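Local coordinates for type IV secretion system protein DotB (Yersinia pseudotuberculosis IP 31758, PDB 6GEF), which probably hydrolyses ATP as a hexameric motor ATPase of the GspE family, serving a type IVb secretion system, at residues A286-Q291 with R298-R303; L343-D348 with S364-L369. All coordinates share one frame; numbering follows the deposited sequence.

Contact 1: residues A286-Q291 with R298-R303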
# COMPACT_ATOMS: atom_id res chain seq x y z
N ALA A 286 -18.67 5.95 -30.76
CA ALA A 286 -17.51 6.34 -29.99
C ALA A 286 -16.71 7.38 -30.74
O ALA A 286 -16.73 7.44 -31.96
CB ALA A 286 -16.59 5.12 -29.69
N THR A 287 -16.00 8.22 -29.97
CA THR A 287 -14.99 9.10 -30.52
C THR A 287 -13.61 8.64 -30.25
O THR A 287 -13.36 7.85 -29.36
CB THR A 287 -15.20 10.53 -29.90
OG1 THR A 287 -14.93 10.49 -28.48
CG2 THR A 287 -16.62 11.03 -30.17
N VAL A 288 -12.68 9.11 -31.04
CA VAL A 288 -11.25 8.69 -30.98
C VAL A 288 -10.43 9.94 -31.30
O VAL A 288 -10.72 10.68 -32.23
CB VAL A 288 -10.90 7.55 -31.95
CG1 VAL A 288 -9.90 6.64 -31.33
CG2 VAL A 288 -12.12 6.73 -32.31
N HIS A 289 -9.36 10.14 -30.51
CA HIS A 289 -8.41 11.20 -30.74
C HIS A 289 -7.33 10.69 -31.73
O HIS A 289 -6.26 10.23 -31.35
CB HIS A 289 -7.80 11.66 -29.43
CG HIS A 289 -8.72 12.46 -28.58
ND1 HIS A 289 -10.05 12.68 -28.90
CD2 HIS A 289 -8.53 13.08 -27.39
CE1 HIS A 289 -10.63 13.40 -27.95
NE2 HIS A 289 -9.73 13.65 -27.02
N SER A 290 -7.68 10.77 -33.01
CA SER A 290 -6.75 10.46 -34.07
C SER A 290 -7.01 11.34 -35.27
O SER A 290 -8.10 11.86 -35.44
CB SER A 290 -6.85 8.96 -34.46
OG SER A 290 -6.14 8.14 -33.58
N GLN A 291 -6.00 11.45 -36.13
CA GLN A 291 -6.08 12.35 -37.28
C GLN A 291 -6.89 11.78 -38.42
O GLN A 291 -7.57 12.53 -39.12
CB GLN A 291 -4.67 12.75 -37.73
CG GLN A 291 -4.05 13.88 -36.93
CD GLN A 291 -2.81 14.43 -37.57
OE1 GLN A 291 -2.63 14.40 -38.81
NE2 GLN A 291 -1.92 14.99 -36.71
N ARG A 298 -4.55 2.16 -35.95
CA ARG A 298 -3.28 2.09 -35.24
C ARG A 298 -3.45 2.36 -33.71
O ARG A 298 -2.98 1.60 -32.90
CB ARG A 298 -2.31 3.14 -35.81
CG ARG A 298 -1.60 2.75 -37.05
CD ARG A 298 -0.72 1.53 -36.78
NE ARG A 298 0.70 1.75 -36.92
CZ ARG A 298 1.30 2.22 -38.01
NH1 ARG A 298 0.57 2.63 -39.06
NH2 ARG A 298 2.64 2.29 -38.03
N ARG A 299 -4.20 3.42 -33.38
CA ARG A 299 -4.24 3.86 -32.03
C ARG A 299 -4.99 2.86 -31.16
O ARG A 299 -4.56 2.51 -30.04
CB ARG A 299 -4.90 5.26 -31.94
CG ARG A 299 -5.27 5.71 -30.52
CD ARG A 299 -4.65 7.05 -30.19
NE ARG A 299 -4.59 7.29 -28.77
CZ ARG A 299 -5.58 7.77 -28.02
NH1 ARG A 299 -6.78 8.03 -28.58
NH2 ARG A 299 -5.39 7.96 -26.72
N LEU A 300 -6.16 2.43 -31.61
CA LEU A 300 -6.92 1.42 -30.87
C LEU A 300 -6.12 0.15 -30.74
O LEU A 300 -6.12 -0.49 -29.67
CB LEU A 300 -8.27 1.17 -31.53
CG LEU A 300 -9.23 2.35 -31.64
CD1 LEU A 300 -10.50 1.89 -32.30
CD2 LEU A 300 -9.42 2.98 -30.26
N ILE A 301 -5.46 -0.29 -31.81
CA ILE A 301 -4.68 -1.53 -31.76
C ILE A 301 -3.54 -1.42 -30.76
O ILE A 301 -3.21 -2.40 -30.10
CB ILE A 301 -4.19 -1.90 -33.18
CG1 ILE A 301 -5.33 -2.51 -33.99
CG2 ILE A 301 -2.98 -2.82 -33.14
CD1 ILE A 301 -5.04 -2.52 -35.48
N SER A 302 -2.93 -0.23 -30.65
CA SER A 302 -1.77 -0.07 -29.79
C SER A 302 -2.08 -0.44 -28.33
O SER A 302 -1.22 -0.91 -27.62
CB SER A 302 -1.23 1.34 -29.89
OG SER A 302 -2.14 2.28 -29.35
N ARG A 303 -3.33 -0.23 -27.93
CA ARG A 303 -3.68 -0.38 -26.52
C ARG A 303 -3.60 -1.82 -26.04
O ARG A 303 -3.63 -2.06 -24.83
CB ARG A 303 -5.07 0.22 -26.24
CG ARG A 303 -5.00 1.68 -25.80
CD ARG A 303 -5.12 2.62 -26.96
NE ARG A 303 -3.82 3.10 -27.40
CZ ARG A 303 -3.17 4.14 -26.86
NH1 ARG A 303 -3.67 4.80 -25.84
NH2 ARG A 303 -2.00 4.49 -27.33
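V288 and L300 meet methyl to methyl, CG1 of the valine 3.8 Å from CD2 of the leucine, their side chains crossing at about a right angle. A beta-branched residue suits an extended strand, and the longer leucine reaches across from the helix. Beside this apolar touch R299 reaches across as well: its CB lies 3.5 Å from S290 OG, while its guanidinium comes obliquely to H289, with NH1 3.6 Å from H289 O. Because CG stands anti to the backbone N (chi1 168°) and the chain bends at chi2, the aliphatic part passes S290 before the charged end turns on past H289. Further out, NE of R299 forms a salt bridge to D315 of a second subunit, to which R303 NH2 is also bridged. S302 OG donates to R299 O and accepts from R303 NH2, lying in the plane of that guanidinium, so one hydroxyl ties the R299 carbonyl to R303. H289, centre of an inverse gamma turn, directs its ring away from the helix and touches K190 of a probable Walker A loop. A central parallel strand thus runs through a turn into the next helix, as in the P-loop NTPase core.

Contact 2: residues L343-D348 with S364-L369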
# COMPACT_ATOMS: atom_id res chain seq x y z
N LEU A 343 -14.53 6.01 -43.91
CA LEU A 343 -14.66 4.72 -44.57
C LEU A 343 -15.79 3.94 -43.93
O LEU A 343 -15.91 3.89 -42.69
CB LEU A 343 -13.37 3.92 -44.44
CG LEU A 343 -13.29 2.66 -45.30
CD1 LEU A 343 -11.85 2.19 -45.47
CD2 LEU A 343 -14.12 1.57 -44.71
N ASN A 344 -16.64 3.34 -44.77
CA ASN A 344 -17.74 2.51 -44.30
C ASN A 344 -17.28 1.04 -44.30
O ASN A 344 -16.94 0.53 -45.35
CB ASN A 344 -18.97 2.72 -45.18
CG ASN A 344 -20.15 1.86 -44.77
OD1 ASN A 344 -20.02 0.96 -43.96
ND2 ASN A 344 -21.29 2.10 -45.36
N PHE A 345 -17.38 0.39 -43.15
CA PHE A 345 -16.91 -0.98 -43.00
C PHE A 345 -18.01 -1.95 -43.45
O PHE A 345 -18.78 -2.49 -42.68
CB PHE A 345 -16.49 -1.25 -41.56
CG PHE A 345 -15.10 -0.80 -41.23
CD1 PHE A 345 -14.65 0.48 -41.52
CD2 PHE A 345 -14.22 -1.67 -40.61
CE1 PHE A 345 -13.35 0.85 -41.24
CE2 PHE A 345 -12.92 -1.28 -40.30
CZ PHE A 345 -12.49 -0.02 -40.61
N THR A 346 -18.07 -2.13 -44.76
CA THR A 346 -18.89 -3.17 -45.35
C THR A 346 -18.26 -4.54 -45.14
O THR A 346 -17.06 -4.67 -44.85
CB THR A 346 -19.10 -2.93 -46.84
OG1 THR A 346 -17.83 -2.77 -47.48
CG2 THR A 346 -19.91 -1.67 -47.06
N THR A 347 -19.08 -5.58 -45.29
CA THR A 347 -18.61 -6.95 -45.13
C THR A 347 -17.35 -7.24 -45.98
O THR A 347 -16.37 -7.79 -45.49
CB THR A 347 -19.69 -7.95 -45.52
OG1 THR A 347 -20.98 -7.50 -45.06
CG2 THR A 347 -19.38 -9.33 -44.99
N ASP A 348 -17.35 -6.70 -47.21
CA ASP A 348 -16.18 -6.85 -48.06
C ASP A 348 -14.92 -6.25 -47.42
O ASP A 348 -13.90 -6.91 -47.35
CB ASP A 348 -16.47 -6.19 -49.42
CG ASP A 348 -15.28 -6.24 -50.35
OD1 ASP A 348 -14.33 -6.97 -50.07
OD2 ASP A 348 -15.31 -5.53 -51.39
N SER A 364 -2.03 0.50 -42.52
CA SER A 364 -1.77 0.66 -43.94
C SER A 364 -2.97 0.20 -44.79
O SER A 364 -3.54 0.98 -45.55
CB SER A 364 -0.50 -0.11 -44.32
OG SER A 364 0.26 0.60 -45.27
N GLU A 365 -3.36 -1.06 -44.62
CA GLU A 365 -4.40 -1.62 -45.46
C GLU A 365 -5.68 -0.80 -45.39
O GLU A 365 -6.46 -0.75 -46.35
CB GLU A 365 -4.68 -3.09 -45.10
CG GLU A 365 -4.27 -4.08 -46.16
CD GLU A 365 -5.31 -4.27 -47.25
OE1 GLU A 365 -6.50 -4.11 -46.92
OE2 GLU A 365 -4.97 -4.58 -48.40
N VAL A 366 -5.99 -0.21 -44.21
CA VAL A 366 -7.17 0.61 -44.09
C VAL A 366 -6.99 2.00 -44.70
O VAL A 366 -7.96 2.60 -45.14
CB VAL A 366 -7.62 0.67 -42.61
CG1 VAL A 366 -6.88 1.75 -41.87
CG2 VAL A 366 -9.14 0.94 -42.52
N ARG A 367 -5.77 2.51 -44.73
CA ARG A 367 -5.46 3.68 -45.54
C ARG A 367 -5.75 3.41 -46.99
O ARG A 367 -6.58 4.07 -47.63
CB ARG A 367 -4.00 4.11 -45.32
CG ARG A 367 -3.64 5.40 -46.03
CD ARG A 367 -2.52 6.14 -45.33
NE ARG A 367 -1.31 5.36 -45.20
CZ ARG A 367 -0.91 4.72 -44.10
NH1 ARG A 367 -1.64 4.76 -42.99
NH2 ARG A 367 0.22 4.00 -44.13
N ARG A 368 -5.02 2.47 -47.58
CA ARG A 368 -5.39 1.95 -48.91
C ARG A 368 -6.92 1.87 -49.09
O ARG A 368 -7.47 2.39 -50.04
CB ARG A 368 -4.76 0.57 -49.11
CG ARG A 368 -4.22 0.34 -50.52
CD ARG A 368 -4.43 -1.09 -50.95
NE ARG A 368 -5.83 -1.52 -50.82
CZ ARG A 368 -6.23 -2.78 -50.72
NH1 ARG A 368 -5.35 -3.77 -50.79
NH2 ARG A 368 -7.52 -3.06 -50.58
N LEU A 369 -7.59 1.23 -48.13
CA LEU A 369 -9.01 0.95 -48.32
C LEU A 369 -9.85 2.21 -48.30
O LEU A 369 -10.90 2.26 -48.97
CB LEU A 369 -9.48 -0.06 -47.25
CG LEU A 369 -9.27 -1.53 -47.57
CD1 LEU A 369 -9.04 -2.35 -46.31
CD2 LEU A 369 -10.47 -2.08 -48.33
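L343 pushes its CD1 methyl against the helix 362-372, where V366 and L369 sit one turn apart and leave a shallow hollow between them: this is strand-to-helix packing at the border of the P-loop NTPase sheet, since 336-344 is its outermost strand within the chain. The methyl sits low in that hollow, 3.5 Å from the backbone carbon C of L369 and 3.7 Å from L369 CB, with V366 O on another side at 3.9 Å. A leucine is long enough to reach the helix backbone, its extended chi1 of -170° carrying the branched end away from the strand. The return bump belongs to V366, whose CG2 enters between L343 CD1, 4.2 Å away, and CZ of F345. The compact, beta-branched valine, with CG2 opposite its backbone N, points one methyl at both L343 and F345. F345 follows the strand as the centre of an inverse gamma turn, T346 N binding N344 O, and its side chain crosses that of V366 at about a right angle. The same ring touches L353, while L369 packs on I349 and L353 of helix 347-355, so these side chains join the sheet border to two helices. On the helix, R368 NH1 forms a salt bridge with E365 OE2. The phenyl group meets the valine obliquely; CZ is the nearest ring atom, 4.0 Å from V366 CG2.

Both contacts are largely buried and each sets a helix against the same mixed sheet, but at different places. Contact 1 uses strand 284-288, which has parallel neighbours on both flanks; contact 2 uses the border strand 336-344. The centre of contact 2 is about 25 Å from the chain's centre, that of contact 1 about 16 Å. Their chemistry follows. In 286-291 with 298-303 a small apolar touch sits beside arginines that reach a second subunit, next to the probable nucleotide loop. In 343-348 with 364-369 the touching side chains are all apolar. Helix 293-302 is common ground: it supplies one side of contact 1 and also touches side chains of contact 2.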